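PDB 5GPE: transcriptional regulator, MerR-family, which binds lead(II) and, as a MerR-family regulator, probably binds promoter DNA to control transcription in response to the metal. Local coordinates for residues B[48-51]-B[52-56]; B[13-16]-B[17-21]. All coordinates share one frame; numbering follows the deposited sequence.

Interaction 1. Residues B[48-51]-B[52-56]; sequences LLFI and RRCRA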
ATOM      1  N   LEU B  48     -15.672  15.895   8.857  1.00 22.70           N
ATOM      2  CA  LEU B  48     -14.313  15.449   9.163  1.00 22.43           C
ATOM      3  C   LEU B  48     -14.282  14.197  10.022  1.00 21.96           C
ATOM      4  O   LEU B  48     -13.476  13.296   9.784  1.00 21.35           O
ATOM      5  CB  LEU B  48     -13.503  16.556   9.838  1.00 21.74           C
ATOM      6  CG  LEU B  48     -13.050  17.703   8.935  1.00 22.01           C
ATOM      7  CD1 LEU B  48     -12.444  18.819   9.766  1.00 22.16           C
ATOM      8  CD2 LEU B  48     -12.070  17.163   7.902  1.00 21.48           C
ATOM      9  N   LEU B  49     -15.188  14.127  10.992  1.00 21.05           N
ATOM     10  CA  LEU B  49     -15.307  12.939  11.818  1.00 22.28           C
ATOM     11  C   LEU B  49     -15.756  11.724  10.995  1.00 20.89           C
ATOM     12  O   LEU B  49     -15.240  10.627  11.195  1.00 20.38           O
ATOM     13  CB  LEU B  49     -16.239  13.183  13.007  1.00 24.14           C
ATOM     14  CG  LEU B  49     -15.780  14.268  13.988  1.00 25.97           C
ATOM     15  CD1 LEU B  49     -16.803  14.434  15.109  1.00 27.76           C
ATOM     16  CD2 LEU B  49     -14.402  13.992  14.580  1.00 24.70           C
ATOM     17  N   PHE B  50     -16.690  11.927  10.068  1.00 18.65           N
ATOM     18  CA  PHE B  50     -17.151  10.874   9.154  1.00 19.29           C
ATOM     19  C   PHE B  50     -15.990  10.366   8.312  1.00 18.44           C
ATOM     20  O   PHE B  50     -15.775   9.171   8.212  1.00 20.12           O
ATOM     21  CB  PHE B  50     -18.281  11.403   8.240  1.00 19.98           C
ATOM     22  CG  PHE B  50     -18.822  10.386   7.266  1.00 20.32           C
ATOM     23  CD1 PHE B  50     -18.214  10.190   6.024  1.00 20.71           C
ATOM     24  CD2 PHE B  50     -19.946   9.631   7.575  1.00 20.14           C
ATOM     25  CE1 PHE B  50     -18.718   9.253   5.131  1.00 20.49           C
ATOM     26  CE2 PHE B  50     -20.452   8.704   6.686  1.00 20.31           C
ATOM     27  CZ  PHE B  50     -19.833   8.503   5.465  1.00 20.37           C
ATOM     28  N   ILE B  51     -15.231  11.285   7.741  1.00 15.54           N
ATOM     29  CA  ILE B  51     -14.035  10.955   6.950  1.00 19.05           C
ATOM     30  C   ILE B  51     -13.007  10.166   7.781  1.00 18.50           C
ATOM     31  O   ILE B  51     -12.466   9.164   7.309  1.00 19.29           O
ATOM     32  CB  ILE B  51     -13.367  12.222   6.358  1.00 19.43           C
ATOM     33  CG1 ILE B  51     -14.293  12.869   5.317  1.00 20.16           C
ATOM     34  CG2 ILE B  51     -12.030  11.887   5.691  1.00 20.48           C
ATOM     35  CD1 ILE B  51     -13.917  14.283   4.961  1.00 20.35           C
ATOM     36  N   ARG B  52     -12.750  10.598   8.997  1.00 18.84           N
ATOM     37  CA  ARG B  52     -11.829   9.956   9.901  1.00 19.98           C
ATOM     38  C   ARG B  52     -12.232   8.513  10.149  1.00 19.70           C
ATOM     39  O   ARG B  52     -11.422   7.669  10.095  1.00 20.21           O
ATOM     40  CB  ARG B  52     -11.710  10.705  11.246  1.00 22.42           C
ATOM     41  CG  ARG B  52     -10.844  10.028  12.301  1.00 24.34           C
ATOM     42  CD  ARG B  52     -11.449  10.095  13.704  1.00 26.97           C
ATOM     43  NE  ARG B  52     -11.157  11.382  14.276  1.00 30.64           N
ATOM     44  CZ  ARG B  52     -11.578  11.833  15.453  1.00 30.22           C
ATOM     45  NH1 ARG B  52     -12.364  11.097  16.217  1.00 33.91           N
ATOM     46  NH2 ARG B  52     -11.208  13.020  15.841  1.00 25.78           N
ATOM     47  N   ARG B  53     -13.499   8.268  10.413  1.00 18.92           N
ATOM     48  CA  ARG B  53     -13.971   6.895  10.685  1.00 19.83           C
ATOM     49  C   ARG B  53     -13.853   5.997   9.448  1.00 19.44           C
ATOM     50  O   ARG B  53     -13.506   4.818   9.563  1.00 21.29           O
ATOM     51  CB  ARG B  53     -15.396   6.893  11.219  1.00 21.56           C
ATOM     52  CG  ARG B  53     -15.535   7.557  12.591  1.00 22.87           C
ATOM     53  CD  ARG B  53     -16.984   7.646  13.021  1.00 24.32           C
ATOM     54  NE  ARG B  53     -17.133   8.572  14.141  1.00 24.36           N
ATOM     55  CZ  ARG B  53     -17.792   9.734  14.126  1.00 25.09           C
ATOM     56  NH1 ARG B  53     -18.428  10.180  13.040  1.00 25.44           N
ATOM     57  NH2 ARG B  53     -17.814  10.464  15.233  1.00 26.82           N
ATOM     58  N   CYS B  54     -14.144   6.559   8.275  1.00 18.42           N
ATOM     59  CA  CYS B  54     -13.991   5.829   7.024  1.00 18.59           C
ATOM     60  C   CYS B  54     -12.539   5.443   6.767  1.00 18.57           C
ATOM     61  O   CYS B  54     -12.250   4.302   6.375  1.00 18.82           O
ATOM     62  CB  CYS B  54     -14.501   6.642   5.848  1.00 19.41           C
ATOM     63  SG  CYS B  54     -16.282   6.856   5.795  1.00 21.89           S
ATOM     64  N   ARG B  55     -11.623   6.384   6.967  1.00 16.85           N
ATOM     65  CA  ARG B  55     -10.209   6.118   6.693  1.00 20.80           C
ATOM     66  C   ARG B  55      -9.636   5.093   7.650  1.00 20.40           C
ATOM     67  O   ARG B  55      -8.820   4.287   7.255  1.00 20.05           O
ATOM     68  CB  ARG B  55      -9.388   7.396   6.718  1.00 22.34           C
ATOM     69  CG  ARG B  55      -9.793   8.344   5.605  1.00 22.34           C
ATOM     70  CD  ARG B  55      -8.770   9.434   5.421  1.00 21.78           C
ATOM     71  NE  ARG B  55      -7.644   8.981   4.608  1.00 21.15           N
ATOM     72  CZ  ARG B  55      -6.513   9.662   4.453  1.00 22.36           C
ATOM     73  NH1 ARG B  55      -6.327  10.824   5.081  1.00 21.90           N
ATOM     74  NH2 ARG B  55      -5.552   9.173   3.673  1.00 25.22           N
ATOM     75  N   ALA B  56     -10.122   5.095   8.885  1.00 20.74           N
ATOM     76  CA  ALA B  56      -9.755   4.072   9.871  1.00 21.62           C
ATOM     77  C   ALA B  56     -10.284   2.672   9.544  1.00 22.14           C
ATOM     78  O   ALA B  56      -9.797   1.699  10.083  1.00 22.11           O
ATOM     79  CB  ALA B  56     -10.229   4.477  11.252  1.00 21.62           C
TER
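Leu49 meets two arginines of the next helical turn, Arg52 and Arg53. Its CD2 sits over one face of the Arg52 guanidinium, toward the rim, 3.6 Å from Arg52 NH2. The two side chains run side by side. Arg52 bends at chi2 (-138°) and chi3 (-81°), which brings its guanidinium back to Leu49. The Arg53 guanidinium lies across Leu49, with the Leu49 carbonyl oxygen over one of its faces. On another side of the helix the sulfur of Cys54 approaches the Phe50 ring obliquely, SG 3.5 Å from CE1, a Cys sulfur-aromatic contact.

The backbone carbonyls of 48-51 are all satisfied by the amides of 52-55. These bonds are regular. Arg52 N is 2.9 Å from Leu48 O. Cys54 N is 3.1 Å from Phe50 O. The arginine ends find acceptors elsewhere. Arg52 NH2 bonds to Ala11 O, Arg55 NH1 to Tyr21 OH, and Arg53 NH1 to Leu128 O of the second subunit.

This is one stretch of helix 42-56 in the MerR-type helix-turn-helix region. Leu48 packs on helices 4-11 and 15-23, while Phe50 and Cys54 face helix 61-71 and Leu128 of the second subunit.

Interaction 2. Residues B[13-16]-B[17-21]; sequences CLVQ and TVRFY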
ATOM      1  N   CYS B  13      -7.277  16.805  13.952  1.00 27.67           N
ATOM      2  CA  CYS B  13      -6.463  16.653  12.757  1.00 29.14           C
ATOM      3  C   CYS B  13      -5.772  17.959  12.384  1.00 26.89           C
ATOM      4  O   CYS B  13      -6.155  19.041  12.844  1.00 30.51           O
ATOM      5  CB  CYS B  13      -7.304  16.124  11.593  1.00 31.05           C
ATOM      6  SG  CYS B  13      -8.389  17.324  10.804  1.00 35.29           S
ATOM      7  N   LEU B  14      -4.739  17.842  11.560  1.00 22.97           N
ATOM      8  CA  LEU B  14      -3.954  18.991  11.140  1.00 22.57           C
ATOM      9  C   LEU B  14      -4.727  19.879  10.179  1.00 20.06           C
ATOM     10  O   LEU B  14      -5.579  19.409   9.418  1.00 22.82           O
ATOM     11  CB  LEU B  14      -2.645  18.551  10.471  1.00 23.43           C
ATOM     12  CG  LEU B  14      -1.600  17.863  11.349  1.00 24.76           C
ATOM     13  CD1 LEU B  14      -0.449  17.390  10.488  1.00 26.59           C
ATOM     14  CD2 LEU B  14      -1.074  18.785  12.439  1.00 25.56           C
ATOM     15  N   VAL B  15      -4.405  21.170  10.205  1.00 19.02           N
ATOM     16  CA  VAL B  15      -4.902  22.129   9.211  1.00 21.04           C
ATOM     17  C   VAL B  15      -4.599  21.634   7.791  1.00 20.62           C
ATOM     18  O   VAL B  15      -5.464  21.665   6.915  1.00 20.53           O
ATOM     19  CB  VAL B  15      -4.300  23.550   9.442  1.00 23.65           C
ATOM     20  CG1 VAL B  15      -4.575  24.494   8.266  1.00 26.15           C
ATOM     21  CG2 VAL B  15      -4.850  24.157  10.730  1.00 24.40           C
ATOM     22  N   GLN B  16      -3.367  21.198   7.562  1.00 19.79           N
ATOM     23  CA  GLN B  16      -2.978  20.690   6.230  1.00 20.96           C
ATOM     24  C   GLN B  16      -3.831  19.479   5.779  1.00 20.27           C
ATOM     25  O   GLN B  16      -4.080  19.298   4.591  1.00 18.70           O
ATOM     26  CB  GLN B  16      -1.484  20.354   6.190  1.00 23.47           C
ATOM     27  CG  GLN B  16      -1.054  19.205   7.092  1.00 24.84           C
ATOM     28  CD  GLN B  16       0.428  18.914   6.988  1.00 27.89           C
ATOM     29  OE1 GLN B  16       0.838  17.937   6.353  1.00 31.31           O
ATOM     30  NE2 GLN B  16       1.242  19.763   7.581  1.00 29.89           N
ATOM     31  N   THR B  17      -4.275  18.668   6.739  1.00 20.04           N
ATOM     32  CA  THR B  17      -5.167  17.552   6.452  1.00 19.79           C
ATOM     33  C   THR B  17      -6.560  18.038   6.030  1.00 18.68           C
ATOM     34  O   THR B  17      -7.124  17.530   5.074  1.00 16.94           O
ATOM     35  CB  THR B  17      -5.263  16.579   7.635  1.00 21.42           C
ATOM     36  OG1 THR B  17      -3.954  16.108   7.957  1.00 24.41           O
ATOM     37  CG2 THR B  17      -6.148  15.375   7.297  1.00 21.91           C
ATOM     38  N   VAL B  18      -7.095  19.037   6.730  1.00 18.54           N
ATOM     39  CA  VAL B  18      -8.342  19.667   6.326  1.00 18.56           C
ATOM     40  C   VAL B  18      -8.226  20.217   4.896  1.00 17.73           C
ATOM     41  O   VAL B  18      -9.119  20.009   4.074  1.00 17.97           O
ATOM     42  CB  VAL B  18      -8.762  20.816   7.282  1.00 19.71           C
ATOM     43  CG1 VAL B  18     -10.046  21.476   6.805  1.00 20.77           C
ATOM     44  CG2 VAL B  18      -8.964  20.296   8.700  1.00 20.50           C
ATOM     45  N   ARG B  19      -7.137  20.936   4.611  1.00 17.20           N
ATOM     46  CA  ARG B  19      -6.920  21.512   3.273  1.00 19.07           C
ATOM     47  C   ARG B  19      -6.756  20.443   2.195  1.00 17.82           C
ATOM     48  O   ARG B  19      -7.183  20.626   1.060  1.00 19.66           O
ATOM     49  CB  ARG B  19      -5.700  22.446   3.260  1.00 20.82           C
ATOM     50  CG  ARG B  19      -5.916  23.720   4.039  1.00 23.87           C
ATOM     51  CD  ARG B  19      -5.105  24.883   3.511  1.00 29.87           C
ATOM     52  NE  ARG B  19      -5.481  26.084   4.252  1.00 36.55           N
ATOM     53  CZ  ARG B  19      -4.757  26.729   5.160  1.00 38.94           C
ATOM     54  NH1 ARG B  19      -3.528  26.340   5.484  1.00 36.07           N
ATOM     55  NH2 ARG B  19      -5.300  27.800   5.745  1.00 46.89           N
ATOM     56  N   PHE B  20      -6.139  19.331   2.551  1.00 17.11           N
ATOM     57  CA  PHE B  20      -6.054  18.171   1.632  1.00 17.67           C
ATOM     58  C   PHE B  20      -7.458  17.655   1.254  1.00 17.78           C
ATOM     59  O   PHE B  20      -7.770  17.469   0.080  1.00 17.73           O
ATOM     60  CB  PHE B  20      -5.224  17.059   2.271  1.00 16.94           C
ATOM     61  CG  PHE B  20      -5.180  15.792   1.478  1.00 16.62           C
ATOM     62  CD1 PHE B  20      -4.703  15.788   0.174  1.00 17.56           C
ATOM     63  CD2 PHE B  20      -5.571  14.590   2.051  1.00 16.15           C
ATOM     64  CE1 PHE B  20      -4.648  14.607  -0.559  1.00 16.68           C
ATOM     65  CE2 PHE B  20      -5.516  13.410   1.333  1.00 16.40           C
ATOM     66  CZ  PHE B  20      -5.053  13.420   0.023  1.00 17.09           C
ATOM     67  N   TYR B  21      -8.304  17.455   2.268  1.00 18.33           N
ATOM     68  CA  TYR B  21      -9.685  17.022   2.043  1.00 19.12           C
ATOM     69  C   TYR B  21     -10.492  18.034   1.227  1.00 19.89           C
ATOM     70  O   TYR B  21     -11.287  17.643   0.376  1.00 22.81           O
ATOM     71  CB  TYR B  21     -10.388  16.744   3.369  1.00 19.24           C
ATOM     72  CG  TYR B  21      -9.813  15.605   4.170  1.00 18.82           C
ATOM     73  CD1 TYR B  21      -9.094  14.565   3.569  1.00 19.66           C
ATOM     74  CD2 TYR B  21      -9.976  15.561   5.542  1.00 20.21           C
ATOM     75  CE1 TYR B  21      -8.571  13.531   4.320  1.00 19.57           C
ATOM     76  CE2 TYR B  21      -9.461  14.517   6.300  1.00 20.09           C
ATOM     77  CZ  TYR B  21      -8.751  13.514   5.679  1.00 19.49           C
ATOM     78  OH  TYR B  21      -8.240  12.468   6.402  1.00 17.96           O
TER
HETATM   79  O   HOH W   1      -4.128  15.029  10.519  1.00 20.37           O
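Cys13 and Val18 make the apolar contact of this helix start, with Cys13 SG 3.7 Å from Val18 CG2. The Cys13 sulfur lies between the backbone N and the carbonyl carbon (chi1 76°), on the side where Val18 stands. Val18 is buried, and its CG2 also rests on the Leu14 carbonyl oxygen.

Leu14 is the N-cap residue. Its carbonyl accepts the amide of Val18 at 3.1 Å and, weakly, that of Thr17. Its own N-H gives a hydrogen bond to a water, which is also 2.8 Å from Thr17 OG1 and so bridges the cap residue to the first turn.

The other side faces solvent. Val15 CG1 still makes a close surface contact over one face of the Arg19 guanidinium, 3.5 Å from NH1. Gln16 and Phe20 are looser, both exposed and joined here through the backbone bond from Phe20 N to Gln16 O.

Residues 13-21 run from a turn into helix 15-23. This is the second helix of the helix-turn-helix, after helix 4-11, and probably the DNA-recognition helix, as in other MerR regulators. Val15, Val18 and Arg19 touch Ile4 of helix 4-11, and Val18 and Tyr21 pack against helix 42-56.

Interaction 2 comes first along the chain, at the start of helix 15-23. Interaction 1 follows on helix 42-56, the next helix. Their centres are about 13 Å apart. The two helices touch directly. Besides the Arg55-Tyr21 bond, Tyr21 CD2 is 3.5 Å from Leu48 CD2, and Tyr21 CZ is 3.7 Å from Ile51 CG2. Val18 CG2 also meets Leu48 CD1. Helices 15-23 and 42-56 thus pack together within the MerR-type DNA-binding region and share one small helical core. Interaction 1 extends it to helix 61-71 and the second subunit, consistent with the dimeric assembly, whereas interaction 2 has no contact with the other chain.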